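PDB 2XSG: CCMAN5 from Cellulosimicrobium cellulans, which probably hydrolyses alpha-mannosidic linkages as a calcium-containing family 92 glycoside hydrolase, and enables mannose-6-phosphate modification of yeast-made lysosomal enzymes. Local coordinates for residues P576-A587 with I614-A625; Q508-A516 with G537-Y545. All coordinates share one frame; numbering follows the deposited sequence.

Contact 1 of 2, residues P576-A587 with I614-A625; sequences PDDGKAMLHSNA and IYTKETWNRYIA
Of the backbone pairs nearest each other, G579 of loop 576-587 and W620 of strand 618-623 have CA atoms 5.2 Å apart. From there both chains run in the same direction, and A587 and A625 are still only 5.4 Å apart, CA to CA. Waters link the two backbones: one bridges H584 O to Y623 N, another joins N586 N, N621 OD1 and Y623 O. The indole of W620 lies flat against the loop, with G579 N 3.8 Å above the ring plane and over its centre. With CG anti to the carbonyl carbon (chi1 -80°), the indole reaches under G579, whose CA is 3.5 Å from W620 CE3. A side chain on G579 would collide with that same ring atom, so the bare backbone is what permits the close fit. A serine at W620 would probably leave G579 without the ring beneath it and open a gap beside the D577 carbonyl. Further on, R622 reaches out with its chain extended from CG to NE, and its guanidinium is sandwiched. Y623 OH sits 3.3 Å above one face, over the centre, while K580 CE packs on the opposite face toward the rim. R622 NH1 also gives K580 O a weak bond of 3.0 Å, bent to 127° at the hydrogen. K580 NZ and R622 NH2 are both donors, yet each forms a salt bridge to a different carboxylate oxygen of E638, and Y623 OH is hydrogen-bonded to A527 O. M582 O, in contrast, is buried without a polar partner and meets R622 CB at 3.4 Å. E638 takes both cations, which would probably balance K580 NZ and R622 NH2 lying 3.2 Å apart, while the W620 ring face and the waters join the backbones.

Contact 2 of 2, residues Q508-A516 with G537-Y545; sequences QVGLLTPRA and GTLWQYHWY
T513 OG1 is gripped twice: it donates to L511 O at 2.8 Å, from above the carbonyl plane, and it is hydrogen-bonded to NE2 of H526. T513 barely touches the helical segment, so the polar pair ties up the end of strand 508-512 while its neighbours L511, L512 and P514 make the contact. L511 does so with both methyls. CD2 sits 3.8 Å from the centroid of the six-membered ring of W540, 16° off the ring normal, and 4.0 Å from the centroid of the H543 ring, only 4° off its normal. These are two CH-pi contacts from one methyl, wedged between two aromatic faces, while CD1 lies over the W540 face at 3.5 Å from CZ2. CG anti to the backbone N (chi1 -179°) carries the imidazole of H543 to the strand, where its edge, near the ring plane, meets L512 N. The CB of L512 is directed toward segment 537-545, where its CD2 meets Y542 CB at 3.6 Å and its CG meets L539 CD2 at 4.0 Å, the two leucines crossing at about a right angle. P514 extends this apolar patch, its CD lying 3.9 Å from L539 CD1, and P455 of helix 455-474 touches L512, P514 and L539. The helix facing the strand is started by T538, whose OG1 accepts from Q541 N at 3.1 Å, while T538 N in turn donates to Q541 OE1. This reciprocal pair, a capping box, opens the short helix 539-542, with a type I turn from Y542 to Y545, packed against a two-stranded antiparallel sheet in the family 92 catalytic domain.

In the fold
Contact 2 closes in the chain before contact 1 opens, yet the two meet in space with centres about 19 Å apart. The seam lies between loop 576-587 and helix 539-542: Q541 NE2 probably donates to L583 O at 3.0 Å, and L583 CD1 packs 3.5 Å from W540 CE2. Contact 1 lies nearer the metal, the side chain of A625 being about 5 Å from the calcium ion, against about 10 Å for that of Y542. The loop of contact 1 also runs straight into N588 and E589, which with D662 form the calcium site. A bound buffer molecule lies about 9 Å from the A625 side chain and about 10 Å from that of Y542.

Contact 1 of 2, residues P576-A587 with I614-A625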
loop_
_atom_site.group_PDB
_atom_site.type_symbol
_atom_site.label_atom_id
_atom_site.label_comp_id
_atom_site.label_asym_id
_atom_site.label_seq_id
_atom_site.Cartn_x
_atom_site.Cartn_y
_atom_site.Cartn_z
ATOM N N PRO A 576 0.109 24.002 22.192
ATOM C CA PRO A 576 -0.520 22.670 22.051
ATOM C C PRO A 576 -2.014 22.686 21.669
ATOM O O PRO A 576 -2.538 21.668 21.204
ATOM C CB PRO A 576 -0.333 22.040 23.446
ATOM C CG PRO A 576 -0.233 23.198 24.368
ATOM C CD PRO A 576 0.547 24.235 23.585
ATOM N N ASP A 577 -2.670 23.830 21.866
ATOM C CA ASP A 577 -4.078 23.975 21.551
ATOM C C ASP A 577 -4.324 24.774 20.256
ATOM O O ASP A 577 -5.469 25.029 19.902
ATOM C CB ASP A 577 -4.822 24.601 22.749
ATOM C CG ASP A 577 -4.731 23.732 24.038
ATOM O OD1 ASP A 577 -4.819 22.487 23.957
ATOM O OD2 ASP A 577 -4.579 24.307 25.142
ATOM N N ASP A 578 -3.257 25.161 19.553
ATOM C CA ASP A 578 -3.387 25.859 18.268
ATOM C C ASP A 578 -3.150 24.890 17.108
ATOM O O ASP A 578 -2.000 24.548 16.794
ATOM C CB ASP A 578 -2.408 27.052 18.181
ATOM C CG ASP A 578 -2.578 27.894 16.897
ATOM O OD1 ASP A 578 -3.276 27.479 15.933
ATOM O OD2 ASP A 578 -1.994 28.997 16.842
ATOM N N GLY A 579 -4.246 24.454 16.482
ATOM C CA GLY A 579 -4.185 23.644 15.275
ATOM C C GLY A 579 -3.270 24.149 14.165
ATOM O O GLY A 579 -2.709 23.355 13.412
ATOM N N LYS A 580 -3.133 25.467 14.050
ATOM C CA LYS A 580 -2.335 26.075 12.979
ATOM C C LYS A 580 -0.815 25.948 13.218
ATOM O O LYS A 580 -0.023 26.084 12.277
ATOM C CB LYS A 580 -2.759 27.542 12.790
ATOM C CG LYS A 580 -2.208 28.255 11.553
ATOM C CD LYS A 580 -3.032 28.012 10.261
ATOM C CE LYS A 580 -2.418 28.792 9.076
ATOM N NZ LYS A 580 -2.758 28.259 7.696
ATOM N N ALA A 581 -0.408 25.669 14.457
ATOM C CA ALA A 581 1.018 25.502 14.773
ATOM C C ALA A 581 1.549 24.086 14.483
ATOM O O ALA A 581 2.715 23.789 14.747
ATOM C CB ALA A 581 1.295 25.897 16.238
ATOM N N MET A 582 0.685 23.224 13.952
ATOM C CA MET A 582 1.061 21.868 13.591
ATOM C C MET A 582 1.662 21.845 12.180
ATOM O O MET A 582 0.931 21.939 11.188
ATOM C CB MET A 582 -0.166 20.941 13.679
ATOM C CG MET A 582 0.088 19.474 13.269
ATOM S SD MET A 582 1.403 18.638 14.178
ATOM C CE MET A 582 0.892 18.774 15.899
ATOM N N LEU A 583 2.983 21.711 12.089
ATOM C CA LEU A 583 3.679 21.804 10.784
ATOM C C LEU A 583 3.874 20.431 10.156
ATOM O O LEU A 583 4.089 20.312 8.938
ATOM C CB LEU A 583 5.033 22.517 10.935
ATOM C CG LEU A 583 4.967 23.904 11.581
ATOM C CD1 LEU A 583 6.316 24.583 11.512
ATOM C CD2 LEU A 583 3.875 24.774 10.937
ATOM N N HIS A 584 3.784 19.401 10.995
ATOM C CA HIS A 584 3.805 18.018 10.539
ATOM C C HIS A 584 2.477 17.665 9.866
ATOM O O HIS A 584 1.418 18.148 10.287
ATOM C CB HIS A 584 4.027 17.097 11.737
ATOM C CG HIS A 584 3.913 15.643 11.411
ATOM N ND1 HIS A 584 2.952 14.824 11.969
ATOM C CD2 HIS A 584 4.655 14.856 10.603
ATOM C CE1 HIS A 584 3.097 13.597 11.500
ATOM N NE2 HIS A 584 4.124 13.590 10.671
ATOM N N SER A 585 2.529 16.819 8.835
ATOM C CA SER A 585 1.305 16.261 8.262
ATOM C C SER A 585 1.184 14.782 8.578
ATOM O O SER A 585 2.146 14.019 8.392
ATOM C CB SER A 585 1.226 16.480 6.755
ATOM O OG SER A 585 0.002 15.958 6.240
ATOM N N ASN A 586 -0.000 14.376 9.040
ATOM C CA ASN A 586 -0.325 12.949 9.224
ATOM C C ASN A 586 -0.964 12.289 7.992
ATOM O O ASN A 586 -1.092 11.068 7.931
ATOM C CB ASN A 586 -1.259 12.756 10.427
ATOM C CG ASN A 586 -0.697 13.352 11.702
ATOM O OD1 ASN A 586 -1.288 14.268 12.302
ATOM N ND2 ASN A 586 0.453 12.873 12.101
ATOM N N ALA A 587 -1.344 13.098 7.008
ATOM C CA ALA A 587 -2.218 12.641 5.928
ATOM C C ALA A 587 -1.446 12.114 4.725
ATOM O O ALA A 587 -2.028 11.472 3.845
ATOM C CB ALA A 587 -3.174 13.772 5.503
ATOM N N ILE A 614 -0.645 10.207 17.623
ATOM C CA ILE A 614 -1.020 10.174 16.205
ATOM C C ILE A 614 -1.778 8.891 15.886
ATOM O O ILE A 614 -2.770 8.912 15.161
ATOM C CB ILE A 614 0.220 10.332 15.272
ATOM C CG1 ILE A 614 0.836 11.731 15.428
ATOM C CG2 ILE A 614 -0.165 10.143 13.757
ATOM C CD1 ILE A 614 2.285 11.847 14.918
ATOM N N TYR A 615 -1.316 7.775 16.427
ATOM C CA TYR A 615 -1.857 6.475 15.999
ATOM C C TYR A 615 -3.025 5.960 16.843
ATOM O O TYR A 615 -3.782 5.116 16.378
ATOM C CB TYR A 615 -0.755 5.420 15.915
ATOM C CG TYR A 615 0.227 5.707 14.819
ATOM C CD1 TYR A 615 -0.037 5.308 13.512
ATOM C CD2 TYR A 615 1.414 6.395 15.085
ATOM C CE1 TYR A 615 0.846 5.577 12.487
ATOM C CE2 TYR A 615 2.318 6.672 14.068
ATOM C CZ TYR A 615 2.029 6.253 12.760
ATOM O OH TYR A 615 2.918 6.517 11.743
ATOM N N THR A 616 -3.180 6.463 18.071
ATOM C CA THR A 616 -4.215 5.900 18.949
ATOM C C THR A 616 -5.105 6.927 19.647
ATOM O O THR A 616 -6.013 6.531 20.367
ATOM C CB THR A 616 -3.652 4.953 20.021
ATOM O OG1 THR A 616 -3.040 5.714 21.067
ATOM C CG2 THR A 616 -2.640 3.993 19.437
ATOM N N LYS A 617 -4.850 8.215 19.424
ATOM C CA LYS A 617 -5.586 9.299 20.080
ATOM C C LYS A 617 -6.012 10.366 19.055
ATOM O O LYS A 617 -5.804 10.196 17.854
ATOM C CB LYS A 617 -4.712 9.936 21.172
ATOM C CG LYS A 617 -4.246 8.968 22.263
ATOM C CD LYS A 617 -3.318 9.672 23.249
ATOM C CE LYS A 617 -2.906 8.767 24.391
ATOM N NZ LYS A 617 -4.037 8.421 25.295
ATOM N N GLU A 618 -6.629 11.439 19.538
ATOM C CA GLU A 618 -6.950 12.593 18.716
ATOM C C GLU A 618 -5.735 13.489 18.656
ATOM O O GLU A 618 -5.078 13.696 19.672
ATOM C CB GLU A 618 -8.080 13.399 19.334
ATOM C CG GLU A 618 -9.430 12.725 19.360
ATOM C CD GLU A 618 -10.547 13.745 19.477
ATOM O OE1 GLU A 618 -10.286 14.843 20.018
ATOM O OE2 GLU A 618 -11.666 13.472 18.994
ATOM N N THR A 619 -5.434 14.012 17.472
ATOM C CA THR A 619 -4.390 15.023 17.312
ATOM C C THR A 619 -4.895 16.210 16.503
ATOM O O THR A 619 -5.909 16.103 15.806
ATOM C CB THR A 619 -3.153 14.481 16.554
ATOM O OG1 THR A 619 -3.586 13.766 15.383
ATOM C CG2 THR A 619 -2.319 13.571 17.452
ATOM N N TRP A 620 -4.164 17.324 16.583
ATOM C CA TRP A 620 -4.371 18.460 15.686
ATOM C C TRP A 620 -3.886 18.138 14.283
ATOM O O TRP A 620 -2.768 17.660 14.093
ATOM C CB TRP A 620 -3.644 19.698 16.201
ATOM C CG TRP A 620 -4.398 20.382 17.289
ATOM C CD1 TRP A 620 -4.020 20.504 18.606
ATOM C CD2 TRP A 620 -5.673 21.021 17.172
ATOM N NE1 TRP A 620 -4.975 21.202 19.297
ATOM C CE2 TRP A 620 -6.005 21.525 18.451
ATOM C CE3 TRP A 620 -6.559 21.239 16.106
ATOM C CZ2 TRP A 620 -7.191 22.234 18.694
ATOM C CZ3 TRP A 620 -7.744 21.937 16.351
ATOM C CH2 TRP A 620 -8.049 22.424 17.636
ATOM N N ASN A 621 -4.754 18.388 13.309
ATOM C CA ASN A 621 -4.424 18.174 11.906
ATOM C C ASN A 621 -4.622 19.429 11.092
ATOM O O ASN A 621 -5.748 19.909 10.940
ATOM C CB ASN A 621 -5.228 17.013 11.332
ATOM C CG ASN A 621 -4.711 15.682 11.819
ATOM O OD1 ASN A 621 -3.827 15.093 11.200
ATOM N ND2 ASN A 621 -5.202 15.237 12.974
ATOM N N ARG A 622 -3.501 19.973 10.615
ATOM C CA ARG A 622 -3.498 21.166 9.781
ATOM C C ARG A 622 -3.553 20.821 8.295
ATOM O O ARG A 622 -4.199 21.523 7.505
ATOM C CB ARG A 622 -2.266 22.045 10.081
ATOM C CG ARG A 622 -2.120 23.244 9.125
ATOM C CD ARG A 622 -0.994 24.203 9.504
ATOM N NE ARG A 622 -0.816 25.233 8.468
ATOM C CZ ARG A 622 0.116 26.187 8.479
ATOM N NH1 ARG A 622 0.969 26.313 9.488
ATOM N NH2 ARG A 622 0.178 27.043 7.472
ATOM N N TYR A 623 -2.894 19.733 7.910
ATOM C CA TYR A 623 -2.743 19.424 6.492
ATOM C C TYR A 623 -3.520 18.199 5.992
ATOM O O TYR A 623 -3.616 17.183 6.673
ATOM C CB TYR A 623 -1.261 19.262 6.153
ATOM C CG TYR A 623 -0.416 20.509 6.401
ATOM C CD1 TYR A 623 0.295 20.664 7.591
ATOM C CD2 TYR A 623 -0.294 21.497 5.435
ATOM C CE1 TYR A 623 1.091 21.785 7.818
ATOM C CE2 TYR A 623 0.485 22.634 5.660
ATOM C CZ TYR A 623 1.176 22.764 6.850
ATOM O OH TYR A 623 1.962 23.873 7.081
ATOM N N ILE A 624 -4.068 18.332 4.782
ATOM C CA ILE A 624 -4.601 17.195 4.004
ATOM C C ILE A 624 -3.536 16.798 2.985
ATOM O O ILE A 624 -2.452 17.371 2.990
ATOM C CB ILE A 624 -5.984 17.522 3.324
ATOM C CG1 ILE A 624 -5.956 18.884 2.613
ATOM C CG2 ILE A 624 -7.116 17.476 4.372
ATOM C CD1 ILE A 624 -7.196 19.185 1.765
ATOM N N ALA A 625 -3.817 15.808 2.144
ATOM C CA ALA A 625 -2.800 15.237 1.265
ATOM C C ALA A 625 -2.804 15.845 -0.129
ATOM O O ALA A 625 -1.975 15.491 -0.957
ATOM C CB ALA A 625 -2.930 13.721 1.197
HETATM O O HOH W 1 4.629 22.520 7.336
HETATM O O HOH W 2 -1.155 18.388 10.005
HETATM O O HOH W 3 -0.046 16.126 3.554
HETATM O O HOH W 4 -2.322 15.940 8.916
#

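Contact 2 of 2, residues Q508-A516 with G537-Y545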
loop_
_atom_site.group_PDB
_atom_site.type_symbol
_atom_site.label_atom_id
_atom_site.label_comp_id
_atom_site.label_asym_id
_atom_site.label_seq_id
_atom_site.Cartn_x
_atom_site.Cartn_y
_atom_site.Cartn_z
ATOM N N GLN A 508 19.030 30.592 15.761
ATOM C CA GLN A 508 18.904 30.553 14.304
ATOM C C GLN A 508 18.813 29.122 13.768
ATOM O O GLN A 508 19.750 28.329 13.898
ATOM C CB GLN A 508 20.060 31.302 13.655
ATOM C CG GLN A 508 20.143 32.766 14.072
ATOM C CD GLN A 508 18.940 33.527 13.595
ATOM O OE1 GLN A 508 18.807 33.815 12.408
ATOM N NE2 GLN A 508 18.028 33.832 14.515
ATOM N N VAL A 509 17.690 28.809 13.134
ATOM C CA VAL A 509 17.425 27.448 12.678
ATOM C C VAL A 509 17.407 27.393 11.167
ATOM O O VAL A 509 16.625 28.101 10.526
ATOM C CB VAL A 509 16.067 26.929 13.216
ATOM C CG1 VAL A 509 15.834 25.492 12.774
ATOM C CG2 VAL A 509 16.002 27.085 14.760
ATOM N N GLY A 510 18.273 26.551 10.598
ATOM C CA GLY A 510 18.340 26.369 9.157
ATOM C C GLY A 510 17.276 25.416 8.638
ATOM O O GLY A 510 16.962 24.412 9.279
ATOM N N LEU A 511 16.748 25.717 7.454
ATOM C CA LEU A 511 15.678 24.912 6.854
ATOM C C LEU A 511 15.835 24.819 5.349
ATOM O O LEU A 511 16.264 25.779 4.691
ATOM C CB LEU A 511 14.306 25.523 7.136
ATOM C CG LEU A 511 13.761 25.692 8.538
ATOM C CD1 LEU A 511 12.436 26.442 8.425
ATOM C CD2 LEU A 511 13.573 24.348 9.208
ATOM N N LEU A 512 15.460 23.663 4.806
ATOM C CA LEU A 512 15.356 23.470 3.376
ATOM C C LEU A 512 14.619 24.654 2.758
ATOM O O LEU A 512 13.511 24.992 3.185
ATOM C CB LEU A 512 14.612 22.170 3.077
ATOM C CG LEU A 512 14.406 21.801 1.598
ATOM C CD1 LEU A 512 15.741 21.417 0.905
ATOM C CD2 LEU A 512 13.414 20.664 1.476
ATOM N N THR A 513 15.260 25.273 1.767
ATOM C CA THR A 513 14.774 26.481 1.089
ATOM C C THR A 513 15.171 26.430 -0.404
ATOM O O THR A 513 16.289 26.022 -0.724
ATOM C CB THR A 513 15.391 27.752 1.747
ATOM O OG1 THR A 513 15.103 27.749 3.140
ATOM C CG2 THR A 513 14.834 29.039 1.160
ATOM N N PRO A 514 14.263 26.829 -1.328
ATOM C CA PRO A 514 14.676 26.836 -2.726
ATOM C C PRO A 514 15.818 27.853 -2.957
ATOM O O PRO A 514 15.857 28.922 -2.329
ATOM C CB PRO A 514 13.406 27.269 -3.463
ATOM C CG PRO A 514 12.668 28.097 -2.444
ATOM C CD PRO A 514 12.898 27.352 -1.164
ATOM N N ARG A 515 16.722 27.505 -3.857
ATOM C CA ARG A 515 17.910 28.307 -4.110
ATOM C C ARG A 515 18.074 28.500 -5.600
ATOM O O ARG A 515 17.990 27.546 -6.374
ATOM C CB ARG A 515 19.135 27.616 -3.531
ATOM C CG ARG A 515 20.205 28.556 -3.028
ATOM C CD ARG A 515 21.482 27.797 -2.664
ATOM N NE ARG A 515 22.515 28.729 -2.199
ATOM C CZ ARG A 515 23.597 28.389 -1.506
ATOM N NH1 ARG A 515 23.830 27.120 -1.178
ATOM N NH2 ARG A 515 24.450 29.333 -1.140
ATOM N N ALA A 516 18.296 29.757 -5.991
ATOM C CA ALA A 516 18.444 30.139 -7.382
ATOM C C ALA A 516 19.757 29.596 -7.966
ATOM O O ALA A 516 20.651 29.155 -7.225
ATOM C CB ALA A 516 18.373 31.672 -7.522
ATOM N N GLY A 537 3.506 18.509 -0.342
ATOM C CA GLY A 537 4.011 18.903 0.973
ATOM C C GLY A 537 4.628 20.282 1.059
ATOM O O GLY A 537 4.615 21.054 0.087
ATOM N N THR A 538 5.186 20.573 2.238
ATOM C CA THR A 538 5.740 21.878 2.562
ATOM C C THR A 538 7.241 21.734 2.779
ATOM O O THR A 538 7.742 20.613 2.974
ATOM C CB THR A 538 5.151 22.431 3.881
ATOM O OG1 THR A 538 5.690 21.692 4.978
ATOM C CG2 THR A 538 3.630 22.352 3.907
ATOM N N LEU A 539 7.946 22.858 2.784
ATOM C CA LEU A 539 9.380 22.855 3.081
ATOM C C LEU A 539 9.709 22.279 4.474
ATOM O O LEU A 539 10.632 21.488 4.600
ATOM C CB LEU A 539 10.001 24.241 2.862
ATOM C CG LEU A 539 10.054 24.643 1.380
ATOM C CD1 LEU A 539 10.114 26.137 1.217
ATOM C CD2 LEU A 539 11.200 23.968 0.637
ATOM N N TRP A 540 8.941 22.645 5.503
ATOM C CA TRP A 540 9.120 22.047 6.840
ATOM C C TRP A 540 9.026 20.519 6.811
ATOM O O TRP A 540 9.748 19.837 7.544
ATOM C CB TRP A 540 8.099 22.570 7.823
ATOM C CG TRP A 540 8.462 23.852 8.503
ATOM C CD1 TRP A 540 8.041 25.095 8.172
ATOM C CD2 TRP A 540 9.308 24.004 9.654
ATOM N NE1 TRP A 540 8.577 26.023 9.035
ATOM C CE2 TRP A 540 9.355 25.376 9.956
ATOM C CE3 TRP A 540 10.043 23.111 10.444
ATOM C CZ2 TRP A 540 10.093 25.885 11.025
ATOM C CZ3 TRP A 540 10.774 23.619 11.517
ATOM C CH2 TRP A 540 10.795 25.000 11.788
ATOM N N GLN A 541 8.133 19.992 5.974
ATOM C CA GLN A 541 7.903 18.544 5.889
ATOM C C GLN A 541 9.024 17.866 5.073
ATOM O O GLN A 541 9.590 16.842 5.488
ATOM C CB GLN A 541 6.509 18.269 5.304
ATOM C CG GLN A 541 5.365 18.704 6.255
ATOM C CD GLN A 541 4.024 18.923 5.559
ATOM O OE1 GLN A 541 3.888 18.694 4.352
ATOM N NE2 GLN A 541 3.012 19.364 6.328
ATOM N N TYR A 542 9.349 18.454 3.927
ATOM C CA TYR A 542 10.478 18.002 3.118
ATOM C C TYR A 542 11.847 18.274 3.740
ATOM O O TYR A 542 12.826 17.617 3.371
ATOM C CB TYR A 542 10.421 18.629 1.729
ATOM C CG TYR A 542 9.597 17.875 0.731
ATOM C CD1 TYR A 542 8.216 18.073 0.625
ATOM C CD2 TYR A 542 10.199 16.982 -0.136
ATOM C CE1 TYR A 542 7.461 17.374 -0.326
ATOM C CE2 TYR A 542 9.459 16.281 -1.080
ATOM C CZ TYR A 542 8.101 16.488 -1.174
ATOM O OH TYR A 542 7.422 15.771 -2.128
ATOM N N HIS A 543 11.938 19.225 4.669
ATOM C CA HIS A 543 13.210 19.505 5.356
ATOM C C HIS A 543 13.954 18.243 5.853
ATOM O O HIS A 543 15.193 18.141 5.725
ATOM C CB HIS A 543 13.037 20.499 6.512
ATOM C CG HIS A 543 14.327 20.820 7.210
ATOM N ND1 HIS A 543 14.622 20.366 8.476
ATOM C CD2 HIS A 543 15.428 21.486 6.786
ATOM C CE1 HIS A 543 15.836 20.763 8.818
ATOM N NE2 HIS A 543 16.349 21.439 7.805
ATOM N N TRP A 544 13.184 17.300 6.398
ATOM C CA TRP A 544 13.688 16.100 7.065
ATOM C C TRP A 544 13.920 14.931 6.092
ATOM O O TRP A 544 14.236 13.824 6.529
ATOM C CB TRP A 544 12.721 15.662 8.192
ATOM C CG TRP A 544 12.284 16.798 9.081
ATOM C CD1 TRP A 544 11.093 17.468 9.038
ATOM C CD2 TRP A 544 13.047 17.401 10.142
ATOM N NE1 TRP A 544 11.067 18.455 10.009
ATOM C CE2 TRP A 544 12.256 18.441 10.690
ATOM C CE3 TRP A 544 14.329 17.170 10.674
ATOM C CZ2 TRP A 544 12.700 19.243 11.746
ATOM C CZ3 TRP A 544 14.775 17.976 11.713
ATOM C CH2 TRP A 544 13.961 19.006 12.232
ATOM N N TYR A 545 13.772 15.176 4.788
ATOM C CA TYR A 545 13.733 14.083 3.807
ATOM C C TYR A 545 14.970 13.194 3.778
ATOM O O TYR A 545 14.863 11.958 3.637
ATOM C CB TYR A 545 13.433 14.598 2.394
ATOM C CG TYR A 545 12.925 13.527 1.453
ATOM C CD1 TYR A 545 13.807 12.756 0.687
ATOM C CD2 TYR A 545 11.558 13.285 1.318
ATOM C CE1 TYR A 545 13.334 11.772 -0.189
ATOM C CE2 TYR A 545 11.075 12.302 0.438
ATOM C CZ TYR A 545 11.964 11.551 -0.297
ATOM O OH TYR A 545 11.473 10.587 -1.152
#